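Local coordinates for protein TETR family transcriptional repressor LFRR (Mycobacterium smegmatis, PDB 2V57) that represses transcription of the lfrRA efflux-pump operon by binding directly to the promoter region of lfrR-lfrA and also binds drugs such as proflavine, at the interface of chains A and B. Coordinates in Å, arbitrary orientation; residue numbers count along the deposited sequence, not the author numbering. Chains: chain A/B, TETR family transcriptional repressor LFRR.

Contact 1 and contact 2 lie in one two-fold symmetric interface between two copies of LfrR, the centres of their C-alpha atoms about 17 Å apart. Both draw on helix 147-164 of each chain. In contact 1 its C-terminal half in chain A, with A:Asp165 just beyond its end, meets the N-terminal half in chain B, with B:Tyr107 added from the end of helix 102-108. Contact 2 sets the start of the chain A helix against helices 147-164 and 169-182 of chain B. Contact 1 is mostly polar, contact 2 mostly apolar; symmetry repeats each. Pairing through the last two helices is typical of TetR-family dimers.

Contact 1: the interface of chains A and B. Residues chain A 157-158, 161-162, 165; chain B 107, 150, 154.
B:Arg150 reaches along helix 147-164 of chain A to A:Asp165, and the two form a salt bridge. The guanidinium meets the carboxylate end-on, NH1 and NH2 both converging on OD1. NH2 of B:Arg150 lies 2.5 Å and NH1 2.6 Å from OD1 of A:Asp165. A longer hydrogen bond, 3.1 Å, runs from NH2 of B:Arg150 to OD2 of A:Asp165. The acceptor OD1 stays near the guanidinium plane, but the two flat groups are turned 48° apart. NH2 meets OD1 on its syn side, somewhat out of the carboxylate plane, and NH1 comes from above that plane. The bonds are bent, 132° at the hydrogen for NH1, and A:Asp165 is poorly ordered, which makes the fine geometry of this grip less certain than its pairing of charges.

Hydrogen bonds and a water form the second polar group. The phenol OH of B:Tyr107 donates to OE2 of A:Glu161 at 3.2 Å; the carboxylate oxygen lies level with the ring, off its edge, and the two planes are steeply turned. Water 1 joins this pair to the helices, lying 2.6 Å from the backbone O of B:Arg150. It also meets the amide OE1 of A:Gln157, the phenol OH and both carboxylate oxygens of A:Glu161. With CG anti to the backbone N (chi1 180°) and an extended chain, A:Gln157 brings its amide to this water.

Apolar packing comes from the stem of B:Arg150. Its CB touches CB of A:Ala158 at 3.8 Å, and farther out CD of B:Arg150 passes CB of A:Glu161 at 4.1 Å. The arginine and glutamate side chains run antiparallel alongside each other, while the backbone O of A:Glu161 lies over the rim of one guanidinium face.

By combining charge pairing, a bridging water and close helix packing, the site ties the two subunits together and probably helps fix their relative placement in the dimer.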
ATOM      1  N   GLN A 157      -2.056   0.673  -7.496  1.00 14.19           N
ATOM      2  CA  GLN A 157      -1.265  -0.136  -6.570  1.00 18.44           C
ATOM      3  C   GLN A 157      -1.285  -1.626  -6.874  1.00 16.22           C
ATOM      4  O   GLN A 157      -0.230  -2.283  -6.883  1.00 14.54           O
ATOM      5  CB  GLN A 157      -1.720   0.059  -5.121  1.00 21.87           C
ATOM      6  CG  GLN A 157      -0.892  -0.789  -4.191  1.00 25.08           C
ATOM      7  CD  GLN A 157      -1.346  -0.726  -2.753  1.00 26.83           C
ATOM      8  OE1 GLN A 157      -1.755  -1.731  -2.167  1.00 34.62           O
ATOM      9  NE2 GLN A 157      -1.268   0.448  -2.177  1.00 20.72           N
ATOM     10  N   ALA A 158      -2.469  -2.174  -7.124  1.00 16.02           N
ATOM     11  CA  ALA A 158      -2.563  -3.573  -7.523  1.00 16.93           C
ATOM     12  C   ALA A 158      -1.782  -3.790  -8.811  1.00 15.89           C
ATOM     13  O   ALA A 158      -1.155  -4.843  -8.998  1.00 14.83           O
ATOM     14  CB  ALA A 158      -4.022  -3.982  -7.707  1.00 24.57           C
ATOM     15  N   GLU A 161       1.947  -4.102  -8.216  1.00 14.96           N
ATOM     16  CA  GLU A 161       2.251  -5.428  -7.679  1.00 16.20           C
ATOM     17  C   GLU A 161       2.224  -6.497  -8.778  1.00 24.42           C
ATOM     18  O   GLU A 161       3.063  -7.405  -8.792  1.00 28.21           O
ATOM     19  CB  GLU A 161       1.299  -5.765  -6.537  1.00 17.19           C
ATOM     20  CG  GLU A 161       1.551  -4.869  -5.325  1.00 23.75           C
ATOM     21  CD  GLU A 161       0.312  -4.701  -4.459  1.00 42.51           C
ATOM     22  OE1 GLU A 161      -0.241  -3.590  -4.433  1.00 53.89           O
ATOM     23  OE2 GLU A 161      -0.116  -5.679  -3.814  1.00 53.50           O
ATOM     24  N   ALA A 162       1.270  -6.384  -9.702  1.00 21.43           N
ATOM     25  CA  ALA A 162       1.176  -7.332 -10.811  1.00 25.30           C
ATOM     26  C   ALA A 162       2.381  -7.206 -11.734  1.00 22.44           C
ATOM     27  O   ALA A 162       2.930  -8.205 -12.189  1.00 23.30           O
ATOM     28  CB  ALA A 162      -0.126  -7.137 -11.583  1.00 22.36           C
ATOM     29  N   ASP A 165       5.226  -8.980 -10.451  1.00 29.97           N
ATOM     30  CA  ASP A 165       5.177 -10.397 -10.768  1.00 35.54           C
ATOM     31  C   ASP A 165       5.592 -10.711 -12.204  1.00 39.12           C
ATOM     32  O   ASP A 165       5.665 -11.885 -12.585  1.00 42.32           O
ATOM     33  CB  ASP A 165       3.780 -10.958 -10.548  1.00 39.71           C
ATOM     34  CG  ASP A 165       3.380 -10.950  -9.109  1.00 49.75           C
ATOM     35  OD1 ASP A 165       2.211 -11.293  -8.835  1.00 54.86           O
ATOM     36  OD2 ASP A 165       4.231 -10.603  -8.259  1.00 52.66           O
TER
ATOM     37  N   TYR B 107       1.460  -4.088   5.686  1.00 26.49           N
ATOM     38  CA  TYR B 107       1.106  -4.747   4.424  1.00 22.69           C
ATOM     39  C   TYR B 107       2.296  -5.106   3.525  1.00 20.15           C
ATOM     40  O   TYR B 107       2.427  -6.250   3.100  1.00 21.00           O
ATOM     41  CB  TYR B 107       0.088  -3.912   3.639  1.00 22.14           C
ATOM     42  CG  TYR B 107      -0.382  -4.599   2.372  1.00 30.52           C
ATOM     43  CD1 TYR B 107      -1.289  -5.660   2.422  1.00 29.75           C
ATOM     44  CD2 TYR B 107       0.081  -4.194   1.134  1.00 31.41           C
ATOM     45  CE1 TYR B 107      -1.708  -6.300   1.266  1.00 32.51           C
ATOM     46  CE2 TYR B 107      -0.344  -4.821  -0.030  1.00 36.03           C
ATOM     47  CZ  TYR B 107      -1.237  -5.872   0.041  1.00 36.33           C
ATOM     48  OH  TYR B 107      -1.657  -6.496  -1.126  1.00 38.15           O
ATOM     49  N   ARG B 150      -5.207  -8.721  -4.735  1.00 20.67           N
ATOM     50  CA  ARG B 150      -4.539  -7.421  -4.672  1.00 24.60           C
ATOM     51  C   ARG B 150      -5.476  -6.228  -4.688  1.00 19.84           C
ATOM     52  O   ARG B 150      -5.229  -5.243  -4.002  1.00 17.16           O
ATOM     53  CB  ARG B 150      -3.534  -7.287  -5.799  1.00 22.39           C
ATOM     54  CG  ARG B 150      -2.259  -8.001  -5.475  1.00 31.56           C
ATOM     55  CD  ARG B 150      -1.624  -8.576  -6.697  1.00 39.29           C
ATOM     56  NE  ARG B 150      -0.338  -9.131  -6.323  1.00 37.19           N
ATOM     57  CZ  ARG B 150       0.402  -9.883  -7.110  1.00 38.63           C
ATOM     58  NH1 ARG B 150      -0.031 -10.188  -8.324  1.00 39.93           N
ATOM     59  NH2 ARG B 150       1.571 -10.343  -6.665  1.00 46.29           N
ATOM     60  N   ALA B 154      -5.963  -3.523  -1.765  1.00 17.85           N
ATOM     61  CA  ALA B 154      -5.747  -2.119  -2.094  1.00 20.01           C
ATOM     62  C   ALA B 154      -6.955  -1.274  -1.684  1.00 23.14           C
ATOM     63  O   ALA B 154      -6.805  -0.168  -1.152  1.00 20.00           O
ATOM     64  CB  ALA B 154      -5.405  -1.938  -3.570  1.00 18.72           C
TER
HETATM   65  O   HOH W   1      -2.919  -4.389  -3.100  1.00 29.19           O

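Contact 2: the interface of chains A and B. Residues chain A 143-144, 147, 151; chain B 155, 159, 175-176, 179.
A helix-to-helix dimer interface of the TetR family is formed here, in which A:Trp147, at the start of helix 147-164, packs against helices 147-164 and 169-182 of chain B; it joins the regulatory parts of two subunits, as TetR-type repressors generally require to present paired helix-turn-helix motifs to an operator.

The methyl CB of B:Ala175 sits over the centre of one face of the A:Trp147 indole, 3.6 Å from the centroid of the five-membered ring and 3.8 Å from that of the six-membered ring. This CH-pi contact straddles the ring fusion, with CE2 of A:Trp147 3.5 Å from CB of B:Ala175. The opposite face is covered toward its rim by CG2 of A:Val151, from the tryptophan's own chain, and the indole is thus held between an alanine of one subunit and a valine of the other.

At the ring edge, NE1 of A:Trp147 donates to the hydroxyl OG of B:Ser179 over 2.8 Å. The bond is nearly straight, 172° at the hydrogen, and OG lies only 4° out of the ring plane; together with the packing on both faces, this probably helps fix the turn of the indole. OG of B:Ser179 in turn donates to the backbone O of B:Ala175 at 3.0 Å, from above the carbonyl plane. With OG beside its own backbone N (chi1 -65°), the hydroxyl points back along the helix and spans both partners.

The far end of the indole, CH2 of A:Trp147, touches CG1 of B:Ile176 at 3.8 Å. The same CG2 of A:Val151 also meets CD2 of B:Leu155 at 4.1 Å. A:Tyr143 and A:Pro144, both poorly ordered, border the same patch of helix 169-182.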
ATOM      1  N   TYR A 143     -21.030   7.777  -3.382  1.00 59.20           N
ATOM      2  CA  TYR A 143     -19.606   7.665  -3.096  1.00 53.86           C
ATOM      3  C   TYR A 143     -19.113   8.829  -2.247  1.00 49.80           C
ATOM      4  O   TYR A 143     -19.215   9.984  -2.654  1.00 47.43           O
ATOM      5  CB  TYR A 143     -18.797   7.602  -4.392  1.00 53.82           C
ATOM      6  CG  TYR A 143     -18.661   6.217  -4.992  1.00 51.42           C
ATOM      7  CD1 TYR A 143     -18.108   5.174  -4.259  1.00 54.83           C
ATOM      8  CD2 TYR A 143     -19.061   5.962  -6.298  1.00 49.98           C
ATOM      9  CE1 TYR A 143     -17.968   3.909  -4.805  1.00 50.44           C
ATOM     10  CE2 TYR A 143     -18.928   4.701  -6.852  1.00 47.02           C
ATOM     11  CZ  TYR A 143     -18.378   3.679  -6.102  1.00 48.31           C
ATOM     12  OH  TYR A 143     -18.234   2.421  -6.645  1.00 44.19           O
ATOM     13  N   PRO A 144     -18.559   8.517  -1.067  1.00 49.98           N
ATOM     14  CA  PRO A 144     -18.042   9.504  -0.116  1.00 52.95           C
ATOM     15  C   PRO A 144     -17.043  10.448  -0.771  1.00 59.95           C
ATOM     16  O   PRO A 144     -16.599  10.188  -1.890  1.00 59.50           O
ATOM     17  CB  PRO A 144     -17.332   8.640   0.926  1.00 56.75           C
ATOM     18  CG  PRO A 144     -18.002   7.313   0.850  1.00 57.79           C
ATOM     19  CD  PRO A 144     -18.365   7.135  -0.595  1.00 54.39           C
ATOM     20  N   TRP A 147     -13.593   9.499  -2.892  1.00 33.63           N
ATOM     21  CA  TRP A 147     -13.474   8.048  -2.928  1.00 27.34           C
ATOM     22  C   TRP A 147     -12.968   7.570  -4.292  1.00 23.58           C
ATOM     23  O   TRP A 147     -12.064   6.747  -4.356  1.00 24.53           O
ATOM     24  CB  TRP A 147     -14.790   7.358  -2.563  1.00 25.33           C
ATOM     25  CG  TRP A 147     -14.640   5.876  -2.552  1.00 22.98           C
ATOM     26  CD1 TRP A 147     -15.107   5.004  -3.484  1.00 17.36           C
ATOM     27  CD2 TRP A 147     -13.937   5.091  -1.576  1.00 24.32           C
ATOM     28  NE1 TRP A 147     -14.763   3.718  -3.141  1.00 24.35           N
ATOM     29  CE2 TRP A 147     -14.037   3.742  -1.976  1.00 22.25           C
ATOM     30  CE3 TRP A 147     -13.247   5.395  -0.395  1.00 25.54           C
ATOM     31  CZ2 TRP A 147     -13.462   2.692  -1.245  1.00 24.94           C
ATOM     32  CZ3 TRP A 147     -12.672   4.347   0.337  1.00 21.84           C
ATOM     33  CH2 TRP A 147     -12.783   3.014  -0.096  1.00 24.56           C
ATOM     34  N   VAL A 151      -9.883   5.050  -5.214  1.00 15.98           N
ATOM     35  CA  VAL A 151     -10.049   3.764  -5.880  1.00 14.66           C
ATOM     36  C   VAL A 151      -9.113   3.677  -7.079  1.00 21.75           C
ATOM     37  O   VAL A 151      -8.524   2.632  -7.338  1.00 18.81           O
ATOM     38  CB  VAL A 151     -11.503   3.570  -6.343  1.00 19.13           C
ATOM     39  CG1 VAL A 151     -11.627   2.347  -7.259  1.00 20.03           C
ATOM     40  CG2 VAL A 151     -12.433   3.466  -5.143  1.00 18.32           C
TER
ATOM     41  N   LEU B 155      -8.153  -1.810  -1.915  1.00 20.35           N
ATOM     42  CA  LEU B 155      -9.359  -1.113  -1.548  1.00 18.71           C
ATOM     43  C   LEU B 155      -9.470  -1.042  -0.026  1.00 15.98           C
ATOM     44  O   LEU B 155      -9.921  -0.042   0.504  1.00 20.44           O
ATOM     45  CB  LEU B 155     -10.605  -1.773  -2.146  1.00 20.24           C
ATOM     46  CG  LEU B 155     -10.859  -1.667  -3.650  1.00 22.49           C
ATOM     47  CD1 LEU B 155     -12.088  -2.495  -4.054  1.00 23.17           C
ATOM     48  CD2 LEU B 155     -11.062  -0.228  -4.048  1.00 24.30           C
ATOM     49  N   GLY B 159      -9.688   2.233   2.375  1.00 21.97           N
ATOM     50  CA  GLY B 159     -10.584   2.298   3.511  1.00 19.23           C
ATOM     51  C   GLY B 159      -9.895   2.791   4.773  1.00 21.26           C
ATOM     52  O   GLY B 159     -10.420   3.666   5.445  1.00 21.46           O
ATOM     53  N   ALA B 175     -18.782   1.882   0.504  1.00 24.84           N
ATOM     54  CA  ALA B 175     -17.969   2.276  -0.644  1.00 24.11           C
ATOM     55  C   ALA B 175     -17.095   1.125  -1.114  1.00 22.18           C
ATOM     56  O   ALA B 175     -16.986   0.864  -2.315  1.00 22.46           O
ATOM     57  CB  ALA B 175     -17.113   3.505  -0.315  1.00 18.49           C
ATOM     58  N   ILE B 176     -16.462   0.430  -0.174  1.00 21.40           N
ATOM     59  CA  ILE B 176     -15.652  -0.713  -0.555  1.00 18.74           C
ATOM     60  C   ILE B 176     -16.548  -1.742  -1.246  1.00 24.16           C
ATOM     61  O   ILE B 176     -16.200  -2.258  -2.305  1.00 22.70           O
ATOM     62  CB  ILE B 176     -14.932  -1.335   0.642  1.00 20.83           C
ATOM     63  CG1 ILE B 176     -13.840  -0.377   1.147  1.00 20.42           C
ATOM     64  CG2 ILE B 176     -14.321  -2.697   0.263  1.00 22.72           C
ATOM     65  CD1 ILE B 176     -13.191  -0.874   2.458  1.00 24.82           C
ATOM     66  N   SER B 179     -17.401  -0.498  -4.762  1.00 24.29           N
ATOM     67  CA  SER B 179     -16.217  -0.584  -5.608  1.00 24.44           C
ATOM     68  C   SER B 179     -15.903  -2.026  -6.047  1.00 22.35           C
ATOM     69  O   SER B 179     -15.521  -2.257  -7.195  1.00 25.45           O
ATOM     70  CB  SER B 179     -15.014   0.014  -4.878  1.00 20.02           C
ATOM     71  OG  SER B 179     -15.206   1.394  -4.675  1.00 27.94           O
TER